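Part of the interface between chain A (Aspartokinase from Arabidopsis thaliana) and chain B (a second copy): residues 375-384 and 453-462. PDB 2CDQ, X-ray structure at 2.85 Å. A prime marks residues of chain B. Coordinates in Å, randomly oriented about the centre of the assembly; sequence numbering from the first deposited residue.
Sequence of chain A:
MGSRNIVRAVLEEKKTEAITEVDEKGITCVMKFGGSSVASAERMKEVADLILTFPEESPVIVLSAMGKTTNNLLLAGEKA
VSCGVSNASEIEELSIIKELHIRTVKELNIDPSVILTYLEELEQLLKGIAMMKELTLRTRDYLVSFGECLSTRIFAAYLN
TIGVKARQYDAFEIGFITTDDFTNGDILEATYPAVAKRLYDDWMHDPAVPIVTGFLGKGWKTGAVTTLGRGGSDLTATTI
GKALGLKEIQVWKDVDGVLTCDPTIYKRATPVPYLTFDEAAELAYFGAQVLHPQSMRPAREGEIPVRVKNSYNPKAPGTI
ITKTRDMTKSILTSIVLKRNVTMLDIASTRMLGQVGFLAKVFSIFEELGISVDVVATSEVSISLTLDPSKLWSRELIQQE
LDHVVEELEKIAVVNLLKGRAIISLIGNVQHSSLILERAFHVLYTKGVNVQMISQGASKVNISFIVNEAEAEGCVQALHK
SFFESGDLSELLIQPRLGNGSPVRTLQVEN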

# COMPACT_ATOMS: atom_id res chain seq x y z
N VAL A 375 0.49 -1.22 4.46
CA VAL A 375 0.57 -0.10 3.51
C VAL A 375 -0.83 0.34 3.05
O VAL A 375 -1.71 -0.50 2.83
CB VAL A 375 1.45 -0.43 2.26
CG1 VAL A 375 1.36 0.67 1.20
CG2 VAL A 375 2.91 -0.64 2.64
N ALA A 376 -1.01 1.65 2.95
CA ALA A 376 -2.21 2.25 2.38
C ALA A 376 -1.83 3.50 1.61
O ALA A 376 -0.69 3.96 1.70
CB ALA A 376 -3.22 2.57 3.47
N THR A 377 -2.78 4.06 0.86
CA THR A 377 -2.50 5.22 0.01
C THR A 377 -3.64 6.21 0.03
O THR A 377 -4.75 5.89 0.45
CB THR A 377 -2.31 4.79 -1.45
OG1 THR A 377 -3.37 3.91 -1.82
CG2 THR A 377 -0.97 4.08 -1.64
N SER A 378 -3.35 7.43 -0.43
CA SER A 378 -4.38 8.37 -0.88
C SER A 378 -3.93 8.94 -2.23
O SER A 378 -2.90 8.51 -2.77
CB SER A 378 -4.61 9.48 0.16
OG SER A 378 -3.65 10.53 0.03
N GLU A 379 -4.68 9.88 -2.79
CA GLU A 379 -4.35 10.44 -4.12
C GLU A 379 -2.97 11.07 -4.18
O GLU A 379 -2.32 11.04 -5.23
CB GLU A 379 -5.40 11.45 -4.59
CG GLU A 379 -6.86 10.97 -4.54
CD GLU A 379 -7.19 9.87 -5.53
OE1 GLU A 379 -6.41 9.63 -6.48
OE2 GLU A 379 -8.25 9.23 -5.35
N VAL A 380 -2.51 11.62 -3.06
CA VAL A 380 -1.20 12.29 -3.00
C VAL A 380 -0.33 11.86 -1.81
O VAL A 380 0.56 12.60 -1.38
CB VAL A 380 -1.33 13.84 -2.97
CG1 VAL A 380 -1.89 14.35 -4.27
CG2 VAL A 380 -2.18 14.30 -1.78
N SER A 381 -0.60 10.68 -1.28
CA SER A 381 0.18 10.19 -0.15
C SER A 381 0.23 8.67 -0.11
O SER A 381 -0.69 7.99 -0.58
CB SER A 381 -0.35 10.73 1.18
OG SER A 381 -1.54 10.07 1.58
N ILE A 382 1.32 8.17 0.46
CA ILE A 382 1.40 6.77 0.83
C ILE A 382 1.81 6.66 2.30
O ILE A 382 2.75 7.32 2.76
CB ILE A 382 2.21 5.89 -0.21
CG1 ILE A 382 2.99 4.76 0.47
CG2 ILE A 382 3.13 6.73 -1.09
CD1 ILE A 382 4.47 5.05 0.61
N SER A 383 1.06 5.86 3.05
CA SER A 383 1.29 5.66 4.48
C SER A 383 1.64 4.21 4.71
O SER A 383 1.15 3.32 4.00
CB SER A 383 0.05 6.04 5.28
OG SER A 383 -0.46 7.29 4.85
N LEU A 384 2.49 3.97 5.69
CA LEU A 384 3.00 2.63 5.93
C LEU A 384 3.39 2.45 7.38
O LEU A 384 3.56 3.42 8.12
CB LEU A 384 4.20 2.32 5.02
CG LEU A 384 5.45 3.20 5.04
CD1 LEU A 384 6.42 2.77 6.12
CD2 LEU A 384 6.11 3.13 3.68
N ILE B 453 -9.92 -2.14 0.68
CA ILE B 453 -10.06 -0.87 1.42
C ILE B 453 -8.69 -0.26 1.71
O ILE B 453 -7.79 -0.97 2.15
CB ILE B 453 -10.85 -1.04 2.75
CG1 ILE B 453 -12.08 -1.93 2.57
CG2 ILE B 453 -11.26 0.31 3.33
CD1 ILE B 453 -12.58 -2.58 3.84
N SER B 454 -8.55 1.04 1.49
CA SER B 454 -7.27 1.73 1.72
C SER B 454 -7.44 3.18 2.19
O SER B 454 -7.88 4.04 1.43
CB SER B 454 -6.39 1.66 0.46
OG SER B 454 -5.19 2.40 0.61
N GLN B 455 -7.07 3.44 3.44
CA GLN B 455 -7.01 4.81 4.00
C GLN B 455 -5.65 5.04 4.64
O GLN B 455 -5.19 4.22 5.44
CB GLN B 455 -8.12 5.04 5.04
CG GLN B 455 -8.03 6.39 5.77
CD GLN B 455 -9.10 6.56 6.83
OE1 GLN B 455 -8.81 6.55 8.02
NE2 GLN B 455 -10.35 6.70 6.40
N GLY B 456 -5.01 6.15 4.30
CA GLY B 456 -3.72 6.51 4.88
C GLY B 456 -3.81 7.34 6.15
O GLY B 456 -4.89 7.80 6.51
N ALA B 457 -2.67 7.53 6.81
CA ALA B 457 -2.57 8.22 8.10
C ALA B 457 -3.50 9.44 8.25
O ALA B 457 -3.18 10.54 7.79
CB ALA B 457 -1.13 8.62 8.37
N SER B 458 -4.65 9.22 8.88
CA SER B 458 -5.65 10.25 9.15
C SER B 458 -6.06 11.08 7.93
O SER B 458 -6.49 12.23 8.06
CB SER B 458 -5.20 11.16 10.29
OG SER B 458 -5.20 10.44 11.51
N LYS B 459 -5.94 10.48 6.75
CA LYS B 459 -6.30 11.14 5.50
C LYS B 459 -7.81 11.28 5.37
O LYS B 459 -8.57 10.49 5.94
CB LYS B 459 -5.71 10.36 4.33
CG LYS B 459 -4.49 11.01 3.72
CD LYS B 459 -3.24 10.89 4.56
CE LYS B 459 -2.43 12.17 4.43
NZ LYS B 459 -0.96 11.94 4.31
N VAL B 460 -8.25 12.30 4.64
CA VAL B 460 -9.68 12.58 4.47
C VAL B 460 -10.33 11.64 3.45
O VAL B 460 -11.56 11.55 3.38
CB VAL B 460 -9.95 14.08 4.08
CG1 VAL B 460 -9.58 15.00 5.23
CG2 VAL B 460 -9.21 14.47 2.82
N ASN B 461 -9.50 10.93 2.70
CA ASN B 461 -9.94 10.04 1.63
C ASN B 461 -9.87 8.58 2.07
O ASN B 461 -8.83 8.13 2.55
CB ASN B 461 -9.07 10.27 0.39
CG ASN B 461 -9.36 9.29 -0.75
OD1 ASN B 461 -9.72 9.70 -1.85
ND2 ASN B 461 -9.19 8.00 -0.49
N ILE B 462 -10.96 7.84 1.89
CA ILE B 462 -10.94 6.39 2.07
C ILE B 462 -11.55 5.69 0.85
O ILE B 462 -12.66 6.03 0.43
CB ILE B 462 -11.62 5.92 3.39
CG1 ILE B 462 -11.65 4.39 3.47
CG2 ILE B 462 -13.02 6.52 3.54
CD1 ILE B 462 -12.41 3.86 4.66
O HOH W 1 -6.15 7.50 2.28
O HOH W 2 -7.61 5.90 -0.54

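Two direct hydrogen bonds with good geometry join the stretches, and each pairs a backbone amide with a serine hydroxyl. The N of Thr377 donates to the OG of Ser454′ at 2.9 Å, with an N-H...O angle of 160°. Farther along, the N of Ala457′ donates to the OG of Ser383 at 3.0 Å and 148°. The strands 375-378 and 453-455 cross at 71°, so they are not aligned as neighbours in a sheet would be; a short side chain ending in a hydroxyl can still reach an amide on the other chain. Serine suits both places because its OG lies one bond beyond CB and can accept a hydrogen bond as well as donate one. Both serines direct CB toward the partner stretch, Ser454′ with a t rotamer and Ser383 with m. The OG1 of Thr377 also lies 3.4 Å from the OG of Ser454′, at best a weak addition to the amide bond.

Water completes the polar network around the O of Thr377. Water 1 donates to this oxygen at 2.8 Å and to the O of Asn461′ at 2.8 Å, while accepting from the N of Gly456′ at 2.7 Å. Water 2 donates to the same Thr377 O at 3.0 Å and to the O of Ser454′ at 2.7 Å. The direct separation between the O of Thr377 and the N of Gly456′ is 3.9 Å, and water 1 bridges it.

The residues at the crossing are small and closely packed. Ala376 points toward chain B, and its CB comes within 3.2 Å of the O of Gln455′ and 3.5 Å of the OG of Ser454′; a methyl group fills this narrow space. Gly456′ is more tightly constrained: an ideal CB there would lie 2.6 Å from the OG of Ser383, a clash. Without a side chain, its CA can approach that OG to 3.4 Å. Gly456′ also opens a type II turn ending at Lys459′, closed by a bond from the N of Lys459′ to the O of Gly456′ at 2.9 Å.

At the end of the turn, the side chain of Lys459′ reaches across the end of the chain A hairpin, from Ser378 to Ser381. Lysine suits this place because its long aliphatic chain can pack over one serine while its amine reaches the other: its CG packs 3.8 Å from the OG of Ser378, and its NZ lies 3.4 Å from the OG of Ser381. The two small serines are themselves linked by a 2.7 Å hydrogen bond between the OG of Ser381 and the OG of Ser378, and both direct CB toward chain B.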